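Local atomic coordinates of major capsid protein (Faustovirus, PDB entry 5J7O), a protein that probably builds the outer protein shell of a large double-stranded DNA virus as trimers of a double jelly-roll subunit. Residues 197-202 against 419-424; 435-440 against 590-595; 442-447 against 611-616. One frame throughout, in Å; residues are numbered along the deposited sequence.

Contact 1 of 3, residues 197-202 against 419-424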
loop_
_atom_site.group_PDB
_atom_site.type_symbol
_atom_site.label_atom_id
_atom_site.label_comp_id
_atom_site.label_asym_id
_atom_site.label_seq_id
_atom_site.Cartn_x
_atom_site.Cartn_y
_atom_site.Cartn_z
ATOM N N PRO B 197 15.328 15.579 -34.533
ATOM C CA PRO B 197 14.804 15.161 -33.228
ATOM C C PRO B 197 15.475 15.927 -32.100
ATOM O O PRO B 197 16.669 15.743 -31.844
ATOM C CB PRO B 197 15.135 13.665 -33.173
ATOM C CG PRO B 197 15.260 13.254 -34.602
ATOM C CD PRO B 197 15.846 14.441 -35.311
ATOM N N LEU B 198 14.725 16.804 -31.431
ATOM C CA LEU B 198 15.293 17.539 -30.307
ATOM C C LEU B 198 15.363 16.664 -29.062
ATOM O O LEU B 198 16.312 16.769 -28.278
ATOM C CB LEU B 198 14.478 18.806 -30.043
ATOM C CG LEU B 198 15.125 19.893 -29.178
ATOM C CD1 LEU B 198 14.605 21.267 -29.566
ATOM C CD2 LEU B 198 14.877 19.641 -27.703
ATOM N N ASP B 199 14.371 15.797 -28.869
ATOM C CA ASP B 199 14.392 14.826 -27.785
ATOM C C ASP B 199 13.400 13.722 -28.110
ATOM O O ASP B 199 12.380 13.959 -28.763
ATOM C CB ASP B 199 14.058 15.466 -26.433
ATOM C CG ASP B 199 14.314 14.527 -25.270
ATOM O OD1 ASP B 199 15.205 13.661 -25.393
ATOM O OD2 ASP B 199 13.626 14.652 -24.234
ATOM N N GLU B 200 13.710 12.515 -27.645
ATOM C CA GLU B 200 12.877 11.358 -27.937
ATOM C C GLU B 200 13.135 10.275 -26.903
ATOM O O GLU B 200 14.226 10.188 -26.333
ATOM C CB GLU B 200 13.148 10.821 -29.345
ATOM C CG GLU B 200 14.620 10.591 -29.632
ATOM C CD GLU B 200 14.854 9.867 -30.939
ATOM O OE1 GLU B 200 13.938 9.150 -31.396
ATOM O OE2 GLU B 200 15.956 10.015 -31.510
ATOM N N TYR B 201 12.116 9.450 -26.670
ATOM C CA TYR B 201 12.235 8.308 -25.777
ATOM C C TYR B 201 11.338 7.192 -26.291
ATOM O O TYR B 201 10.494 7.398 -27.168
ATOM C CB TYR B 201 11.884 8.681 -24.330
ATOM C CG TYR B 201 10.464 9.165 -24.125
ATOM C CD1 TYR B 201 9.424 8.267 -23.920
ATOM C CD2 TYR B 201 10.168 10.521 -24.121
ATOM C CE1 TYR B 201 8.129 8.704 -23.730
ATOM C CE2 TYR B 201 8.873 10.968 -23.928
ATOM C CZ TYR B 201 7.859 10.056 -23.733
ATOM O OH TYR B 201 6.569 10.494 -23.541
ATOM N N THR B 202 11.528 6.002 -25.736
ATOM C CA THR B 202 10.784 4.819 -26.144
ATOM C C THR B 202 9.920 4.327 -24.984
ATOM O O THR B 202 9.835 4.960 -23.928
ATOM C CB THR B 202 11.733 3.717 -26.623
ATOM O OG1 THR B 202 12.508 3.238 -25.517
ATOM C CG2 THR B 202 12.668 4.243 -27.699
ATOM N N ARG B 419 16.947 18.391 -20.240
ATOM C CA ARG B 419 17.343 17.007 -20.022
ATOM C C ARG B 419 16.774 16.155 -21.146
ATOM O O ARG B 419 15.585 16.258 -21.468
ATOM C CB ARG B 419 16.862 16.490 -18.664
ATOM C CG ARG B 419 17.902 16.568 -17.552
ATOM C CD ARG B 419 18.054 17.979 -17.008
ATOM N NE ARG B 419 18.813 17.996 -15.760
ATOM C CZ ARG B 419 18.883 19.039 -14.939
ATOM N NH1 ARG B 419 18.237 20.159 -15.231
ATOM N NH2 ARG B 419 19.596 18.961 -13.823
ATOM N N VAL B 420 17.621 15.319 -21.737
ATOM C CA VAL B 420 17.251 14.527 -22.901
ATOM C C VAL B 420 17.551 13.059 -22.634
ATOM O O VAL B 420 18.497 12.718 -21.916
ATOM C CB VAL B 420 17.983 15.008 -24.172
ATOM C CG1 VAL B 420 17.354 16.290 -24.689
ATOM C CG2 VAL B 420 19.460 15.219 -23.880
ATOM N N TYR B 421 16.734 12.189 -23.219
ATOM C CA TYR B 421 16.943 10.755 -23.104
ATOM C C TYR B 421 17.999 10.295 -24.103
ATOM O O TYR B 421 18.074 10.797 -25.226
ATOM C CB TYR B 421 15.637 9.998 -23.343
ATOM C CG TYR B 421 14.543 10.323 -22.353
ATOM C CD1 TYR B 421 14.461 9.658 -21.137
ATOM C CD2 TYR B 421 13.588 11.288 -22.638
ATOM C CE1 TYR B 421 13.461 9.951 -20.229
ATOM C CE2 TYR B 421 12.584 11.587 -21.738
ATOM C CZ TYR B 421 12.525 10.916 -20.535
ATOM O OH TYR B 421 11.526 11.210 -19.636
ATOM N N ARG B 422 18.815 9.331 -23.682
ATOM C CA ARG B 422 19.844 8.748 -24.537
ATOM C C ARG B 422 19.906 7.256 -24.234
ATOM O O ARG B 422 20.432 6.852 -23.192
ATOM C CB ARG B 422 21.196 9.424 -24.320
ATOM C CG ARG B 422 21.469 10.543 -25.307
ATOM C CD ARG B 422 21.617 9.974 -26.708
ATOM N NE ARG B 422 21.742 10.999 -27.741
ATOM C CZ ARG B 422 22.243 10.772 -28.950
ATOM N NH1 ARG B 422 22.681 9.561 -29.270
ATOM N NH2 ARG B 422 22.319 11.754 -29.838
ATOM N N GLU B 423 19.381 6.449 -25.152
ATOM C CA GLU B 423 19.116 5.037 -24.920
ATOM C C GLU B 423 19.989 4.164 -25.812
ATOM O O GLU B 423 20.265 4.513 -26.964
ATOM C CB GLU B 423 17.632 4.732 -25.169
ATOM C CG GLU B 423 17.313 3.287 -25.527
ATOM C CD GLU B 423 15.841 3.074 -25.823
ATOM O OE1 GLU B 423 15.005 3.780 -25.219
ATOM O OE2 GLU B 423 15.521 2.208 -26.664
ATOM N N GLN B 424 20.431 3.030 -25.263
ATOM C CA GLN B 424 21.121 1.995 -26.018
ATOM C C GLN B 424 20.671 0.630 -25.519
ATOM O O GLN B 424 20.584 0.400 -24.309
ATOM C CB GLN B 424 22.644 2.111 -25.897
ATOM C CG GLN B 424 23.391 0.833 -26.262
ATOM C CD GLN B 424 24.896 0.999 -26.242
ATOM O OE1 GLN B 424 25.441 1.908 -26.870
ATOM N NE2 GLN B 424 25.580 0.118 -25.521
#
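Asp199 and Thr202 of one strand take hold of the strand 419-424 at two points, with a pair of tyrosines packed between. Asp199 has CG anti to its backbone N (chi1 -170°), and its OD1 accepts the N-H of Tyr421, 3.0 Å from that N. The N-H comes in on the syn side, slightly out of the carboxylate plane. OD1 also lies 3.3 Å from CB of Val420, whose CG1 packs against the same carboxylate. OD2, 3.7 Å from CD2 of Tyr421, is buried without a polar partner in the model, which would make the charge costly and might raise the pKa of the acid.

Tyr201 and Tyr421 run side by side, pointing the same way. CB of Tyr201 sits over one face of the Tyr421 ring, towards its rim, in a CH-pi contact 3.5 Å from CD2 of Tyr421. The two ring planes are inclined at 58°, so the aromatic pair is oblique. Farther on, Thr202 and Glu423 meet tip to tip: OG1 of Thr202 gives its hydrogen to the syn lone pair of Glu423 OE1 at 2.6 Å.

A second shell fixes these groups. Both tyrosine hydroxyls bond to the backbone of Leu300, Tyr201 to its N and Tyr421 to its O, while Phe301 meets the Tyr201 ring edge-to-face. Thr202 stands at the N-cap of helix 203-212, and its OG1 also makes a weak bond to the N of Leu204. The strands approach at 48° with no bond between backbones, and Asp199 belongs with Leu198 to a classic beta bulge opposite Phe191. Strands 196-202 and 415-428 belong to separate sheets, consistent with a junction between the two jelly-rolls of a double jelly-roll capsid protein.

Contact 2 of 3, residues 435-440 against 590-595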
loop_
_atom_site.group_PDB
_atom_site.type_symbol
_atom_site.label_atom_id
_atom_site.label_comp_id
_atom_site.label_asym_id
_atom_site.label_seq_id
_atom_site.Cartn_x
_atom_site.Cartn_y
_atom_site.Cartn_z
ATOM N N VAL B 435 30.250 -3.328 -22.004
ATOM C CA VAL B 435 29.452 -2.788 -23.098
ATOM C C VAL B 435 29.737 -1.297 -23.216
ATOM O O VAL B 435 29.352 -0.509 -22.343
ATOM C CB VAL B 435 27.956 -3.053 -22.883
ATOM C CG1 VAL B 435 27.156 -2.601 -24.093
ATOM C CG2 VAL B 435 27.724 -4.529 -22.595
ATOM N N LEU B 436 30.404 -0.907 -24.301
ATOM C CA LEU B 436 30.607 0.506 -24.587
ATOM C C LEU B 436 29.269 1.181 -24.856
ATOM O O LEU B 436 28.436 0.660 -25.604
ATOM C CB LEU B 436 31.537 0.681 -25.788
ATOM C CG LEU B 436 31.735 2.122 -26.268
ATOM C CD1 LEU B 436 32.540 2.932 -25.260
ATOM C CD2 LEU B 436 32.392 2.159 -27.639
ATOM N N GLN B 437 29.065 2.341 -24.241
ATOM C CA GLN B 437 27.813 3.087 -24.355
ATOM C C GLN B 437 28.016 4.181 -25.400
ATOM O O GLN B 437 28.404 5.306 -25.084
ATOM C CB GLN B 437 27.402 3.654 -23.002
ATOM C CG GLN B 437 27.280 2.597 -21.914
ATOM C CD GLN B 437 26.148 1.626 -22.178
ATOM O OE1 GLN B 437 25.039 2.033 -22.518
ATOM N NE2 GLN B 437 26.427 0.336 -22.035
ATOM N N SER B 438 27.744 3.839 -26.662
ATOM C CA SER B 438 27.981 4.767 -27.762
ATOM C C SER B 438 26.961 5.896 -27.810
ATOM O O SER B 438 27.239 6.938 -28.415
ATOM C CB SER B 438 27.976 4.015 -29.094
ATOM O OG SER B 438 28.981 3.017 -29.124
ATOM N N GLN B 439 25.794 5.720 -27.188
ATOM C CA GLN B 439 24.764 6.751 -27.236
ATOM C C GLN B 439 25.143 7.991 -26.437
ATOM O O GLN B 439 24.560 9.056 -26.659
ATOM C CB GLN B 439 23.434 6.187 -26.724
ATOM C CG GLN B 439 23.332 6.048 -25.205
ATOM C CD GLN B 439 24.165 4.906 -24.643
ATOM O OE1 GLN B 439 24.948 4.278 -25.355
ATOM N NE2 GLN B 439 23.990 4.629 -23.357
ATOM N N LEU B 440 26.111 7.885 -25.532
ATOM C CA LEU B 440 26.425 8.975 -24.617
ATOM C C LEU B 440 27.353 9.981 -25.287
ATOM O O LEU B 440 28.475 9.639 -25.676
ATOM C CB LEU B 440 27.053 8.420 -23.341
ATOM C CG LEU B 440 26.166 7.399 -22.627
ATOM C CD1 LEU B 440 26.741 7.011 -21.274
ATOM C CD2 LEU B 440 24.764 7.955 -22.480
ATOM N N ARG B 590 32.564 9.845 -23.662
ATOM C CA ARG B 590 32.838 9.366 -25.012
ATOM C C ARG B 590 33.518 8.001 -25.035
ATOM O O ARG B 590 33.528 7.345 -26.083
ATOM C CB ARG B 590 33.687 10.391 -25.771
ATOM C CG ARG B 590 32.857 11.455 -26.479
ATOM C CD ARG B 590 33.687 12.648 -26.932
ATOM N NE ARG B 590 34.981 12.259 -27.485
ATOM C CZ ARG B 590 36.149 12.587 -26.941
ATOM N NH1 ARG B 590 36.182 13.319 -25.835
ATOM N NH2 ARG B 590 37.283 12.193 -27.505
ATOM N N GLU B 591 34.083 7.555 -23.908
ATOM C CA GLU B 591 34.634 6.206 -23.772
ATOM C C GLU B 591 34.093 5.610 -22.469
ATOM O O GLU B 591 34.802 5.494 -21.467
ATOM C CB GLU B 591 36.163 6.217 -23.797
ATOM C CG GLU B 591 36.772 4.839 -24.005
ATOM C CD GLU B 591 38.236 4.776 -23.617
ATOM O OE1 GLU B 591 38.864 3.720 -23.843
ATOM O OE2 GLU B 591 38.755 5.777 -23.080
ATOM N N PHE B 592 32.821 5.220 -22.499
ATOM C CA PHE B 592 32.056 4.871 -21.310
ATOM C C PHE B 592 31.673 3.400 -21.367
ATOM O O PHE B 592 31.167 2.927 -22.391
ATOM C CB PHE B 592 30.806 5.751 -21.217
ATOM C CG PHE B 592 30.136 5.732 -19.878
ATOM C CD1 PHE B 592 29.226 4.738 -19.556
ATOM C CD2 PHE B 592 30.393 6.725 -18.950
ATOM C CE1 PHE B 592 28.600 4.728 -18.325
ATOM C CE2 PHE B 592 29.770 6.722 -17.718
ATOM C CZ PHE B 592 28.870 5.724 -17.407
ATOM N N TYR B 593 31.894 2.679 -20.267
ATOM C CA TYR B 593 31.647 1.244 -20.220
ATOM C C TYR B 593 30.809 0.884 -19.003
ATOM O O TYR B 593 31.091 1.340 -17.890
ATOM C CB TYR B 593 32.960 0.455 -20.192
ATOM C CG TYR B 593 33.683 0.439 -21.517
ATOM C CD1 TYR B 593 34.536 1.473 -21.874
ATOM C CD2 TYR B 593 33.512 -0.610 -22.411
ATOM C CE1 TYR B 593 35.199 1.464 -23.085
ATOM C CE2 TYR B 593 34.171 -0.628 -23.623
ATOM C CZ TYR B 593 35.013 0.412 -23.956
ATOM O OH TYR B 593 35.672 0.399 -25.163
ATOM N N ILE B 594 29.783 0.066 -19.225
ATOM C CA ILE B 594 29.015 -0.568 -18.161
ATOM C C ILE B 594 29.318 -2.058 -18.215
ATOM O O ILE B 594 29.050 -2.716 -19.229
ATOM C CB ILE B 594 27.508 -0.306 -18.306
ATOM C CG1 ILE B 594 27.205 1.187 -18.163
ATOM C CG2 ILE B 594 26.726 -1.114 -17.280
ATOM C CD1 ILE B 594 25.742 1.531 -18.346
ATOM N N GLU B 595 29.883 -2.587 -17.136
ATOM C CA GLU B 595 30.295 -3.982 -17.065
ATOM C C GLU B 595 29.358 -4.739 -16.137
ATOM O O GLU B 595 29.034 -4.256 -15.047
ATOM C CB GLU B 595 31.739 -4.097 -16.576
ATOM C CG GLU B 595 32.712 -3.232 -17.356
ATOM C CD GLU B 595 34.127 -3.331 -16.831
ATOM O OE1 GLU B 595 34.988 -2.551 -17.290
ATOM O OE2 GLU B 595 34.381 -4.190 -15.960
#
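Val435 pairs with Ile594 through two backbone hydrogen bonds, Val435 N to Ile594 O at 3.1 Å and Ile594 N to Val435 O at 3.2 Å. The carbonyl O of Val435 is gripped twice, because Gln437 NE2 reaches it from the face opposite to Ile594 N. Leu436 follows as the non-hydrogen-bonded partner of Tyr593. Its CD1 lies over one face of the Tyr593 ring, 4.0 Å from the centroid and displaced to the rim, while Leu436 CB touches Tyr593 CE2. These pairs join the edge strand 432-436 to strand 592-597 in a four-stranded antiparallel sheet of the double jelly-roll.

At Gln437 the chain leaves the strand, but its N still bonds to Phe592 O at 2.9 Å. Gln437 CG meets the edge of the Phe592 ring at CD1; beyond it the chain bends (chi2 -66°), taking CD to Ile594 CD1. Gln437 OE1 takes an N-H from Gln439 NE2 in its carbonyl plane, on a lone pair, and also bonds to Ser611 OG. A type I turn from Gln437 to Leu440 brings the chain back: Leu440 CD1 lies over one face of the Phe592 ring, 3.8 Å from Phe592 CD1.

Contact 3 of 3, residues 442-447 against 611-616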
loop_
_atom_site.group_PDB
_atom_site.type_symbol
_atom_site.label_atom_id
_atom_site.label_comp_id
_atom_site.label_asym_id
_atom_site.label_seq_id
_atom_site.Cartn_x
_atom_site.Cartn_y
_atom_site.Cartn_z
ATOM N N TRP B 442 26.950 13.656 -24.065
ATOM C CA TRP B 442 26.816 14.860 -23.258
ATOM C C TRP B 442 26.927 14.499 -21.789
ATOM O O TRP B 442 26.954 13.316 -21.432
ATOM C CB TRP B 442 25.465 15.529 -23.569
ATOM C CG TRP B 442 25.340 15.911 -25.011
ATOM C CD1 TRP B 442 26.343 16.335 -25.834
ATOM C CD2 TRP B 442 24.152 15.877 -25.811
ATOM N NE1 TRP B 442 25.851 16.578 -27.092
ATOM C CE2 TRP B 442 24.509 16.305 -27.105
ATOM C CE3 TRP B 442 22.821 15.533 -25.557
ATOM C CZ2 TRP B 442 23.584 16.397 -28.143
ATOM C CZ3 TRP B 442 21.904 15.625 -26.589
ATOM C CH2 TRP B 442 22.289 16.053 -27.866
ATOM N N PRO B 443 27.029 15.494 -20.901
ATOM C CA PRO B 443 27.102 15.183 -19.465
ATOM C C PRO B 443 25.905 14.360 -19.017
ATOM O O PRO B 443 24.762 14.654 -19.368
ATOM C CB PRO B 443 27.117 16.563 -18.804
ATOM C CG PRO B 443 27.705 17.447 -19.820
ATOM C CD PRO B 443 27.211 16.938 -21.141
ATOM N N VAL B 444 26.179 13.320 -18.234
ATOM C CA VAL B 444 25.167 12.366 -17.800
ATOM C C VAL B 444 24.902 12.572 -16.316
ATOM O O VAL B 444 25.833 12.559 -15.503
ATOM C CB VAL B 444 25.600 10.918 -18.082
ATOM C CG1 VAL B 444 24.545 9.945 -17.581
ATOM C CG2 VAL B 444 25.855 10.722 -19.569
ATOM N N GLU B 445 23.628 12.762 -15.966
ATOM C CA GLU B 445 23.233 12.832 -14.564
ATOM C C GLU B 445 23.125 11.440 -13.953
ATOM O O GLU B 445 23.686 11.175 -12.885
ATOM C CB GLU B 445 21.902 13.572 -14.424
ATOM C CG GLU B 445 21.981 15.073 -14.608
ATOM C CD GLU B 445 20.660 15.754 -14.306
ATOM O OE1 GLU B 445 19.639 15.369 -14.913
ATOM O OE2 GLU B 445 20.640 16.663 -13.450
ATOM N N PHE B 446 22.398 10.545 -14.617
ATOM C CA PHE B 446 22.232 9.178 -14.140
ATOM C C PHE B 446 21.798 8.305 -15.310
ATOM O O PHE B 446 21.516 8.794 -16.406
ATOM C CB PHE B 446 21.231 9.101 -12.983
ATOM C CG PHE B 446 20.017 9.967 -13.167
ATOM C CD1 PHE B 446 19.977 11.246 -12.637
ATOM C CD2 PHE B 446 18.913 9.500 -13.860
ATOM C CE1 PHE B 446 18.864 12.046 -12.802
ATOM C CE2 PHE B 446 17.794 10.295 -14.025
ATOM C CZ PHE B 446 17.771 11.569 -13.495
ATOM N N ILE B 447 21.757 6.997 -15.061
ATOM C CA ILE B 447 21.476 6.004 -16.093
ATOM C C ILE B 447 20.554 4.937 -15.518
ATOM O O ILE B 447 20.861 4.339 -14.481
ATOM C CB ILE B 447 22.768 5.351 -16.630
ATOM C CG1 ILE B 447 23.705 6.401 -17.227
ATOM C CG2 ILE B 447 22.440 4.277 -17.658
ATOM C CD1 ILE B 447 25.030 5.844 -17.705
ATOM N N SER B 611 20.194 0.477 -21.481
ATOM C CA SER B 611 20.847 1.585 -20.790
ATOM C C SER B 611 20.266 2.890 -21.317
ATOM O O SER B 611 20.455 3.229 -22.490
ATOM C CB SER B 611 22.362 1.542 -20.986
ATOM O OG SER B 611 22.963 2.760 -20.583
ATOM N N ILE B 612 19.564 3.618 -20.453
ATOM C CA ILE B 612 18.895 4.862 -20.814
ATOM C C ILE B 612 19.410 5.947 -19.881
ATOM O O ILE B 612 19.055 5.975 -18.696
ATOM C CB ILE B 612 17.369 4.740 -20.725
ATOM C CG1 ILE B 612 16.876 3.628 -21.650
ATOM C CG2 ILE B 612 16.707 6.066 -21.071
ATOM C CD1 ILE B 612 15.407 3.345 -21.519
ATOM N N ALA B 613 20.237 6.839 -20.410
ATOM C CA ALA B 613 20.827 7.907 -19.620
ATOM C C ALA B 613 20.043 9.201 -19.788
ATOM O O ALA B 613 19.463 9.469 -20.843
ATOM C CB ALA B 613 22.284 8.138 -20.015
ATOM N N LYS B 614 20.032 10.001 -18.726
ATOM C CA LYS B 614 19.468 11.344 -18.750
ATOM C C LYS B 614 20.624 12.332 -18.835
ATOM O O LYS B 614 21.380 12.499 -17.871
ATOM C CB LYS B 614 18.606 11.600 -17.515
ATOM C CG LYS B 614 17.330 10.778 -17.476
ATOM C CD LYS B 614 16.421 11.127 -18.640
ATOM C CE LYS B 614 15.959 12.571 -18.562
ATOM N NZ LYS B 614 15.231 12.849 -17.294
ATOM N N CYS B 615 20.764 12.978 -19.986
ATOM C CA CYS B 615 21.876 13.878 -20.243
ATOM C C CYS B 615 21.440 15.332 -20.116
ATOM O O CYS B 615 20.250 15.655 -20.105
ATOM C CB CYS B 615 22.464 13.626 -21.634
ATOM S SG CYS B 615 23.087 11.947 -21.882
ATOM N N ILE B 616 22.432 16.212 -20.014
ATOM C CA ILE B 616 22.221 17.652 -19.918
ATOM C C ILE B 616 22.592 18.281 -21.250
ATOM O O ILE B 616 23.678 18.022 -21.786
ATOM C CB ILE B 616 23.046 18.273 -18.776
ATOM C CG1 ILE B 616 22.485 17.856 -17.417
ATOM C CG2 ILE B 616 23.075 19.789 -18.901
ATOM C CD1 ILE B 616 23.229 18.459 -16.243
#
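Pro443, Glu445 and Phe446 join the strand 611-616 through three backbone hydrogen bonds. Ile616 N gives to Pro443 O at 2.9 Å, Glu445 N to Lys614 O at 3.0 Å, and Lys614 N to Phe446 O at 3.0 Å. The chain turns a corner at Glu445, between the non-hydrogen-bonded pairs Val444 with Cys615 and Ile447 with Ala613. CA-H...O contacts add to the seam, as from Cys615 CA to Pro443 O.

Apolar contacts gather on the face carrying those pairs. Val444 splits its branches, CG1 against the CB of Ala613 and CG2 against the SG of Cys615 at 3.8 Å. Ile447 CG1 also touches the CB of Ala613, at 3.6 Å, which leaves this methyl shared by two branched side chains. Cys615 CB packs on Trp442 CB and lies near the plane of its ring, at the edge.

On the other face Phe446, with CG between its backbone N and carbonyl carbon (chi1 41°), runs beside Lys614, pointing the same way; CE2 of the ring is 3.5 Å from CG of the lysine. The Phe446 ring also stacks on Phe568. Separately, Glu445 crosses Ile616 at about a right angle, its CG 4.0 Å from Ile616 CD1, while Glu445 OE2 forms a salt bridge with Arg419 NH2. Ile616 packs on Ile19 of the second subunit.

Lys614 meets Phe446 through CB and CG, and its NZ stays 5.6 Å from Glu445 OE1, where any attraction is probably weak. Between 442-447 and 611-616, then, backbone bonds and buried hydrocarbon carry the contact rather than charge.

Contact 3 is the buried one, while contacts 1 and 2 are partly buried, contact 2 reaching exposed residues at Arg590 and Glu591. Contacts 1 and 3 share a sheet, since strands 415-428 and 607-620 are neighbours in it, and Tyr421 of the first packs on Lys614 of the second. Contact 2 belongs to a different four-stranded sheet, yet Gln424 probably bonds to Leu436 O and Ser438 N, and Leu440 packs on Ala613. Contacts 2 and 3 are both backbone-bonded strand pairs whose segments alternate along the chain; contact 1, between two sheets, relies on carboxylates and tyrosines instead. Only contact 3 touches another subunit.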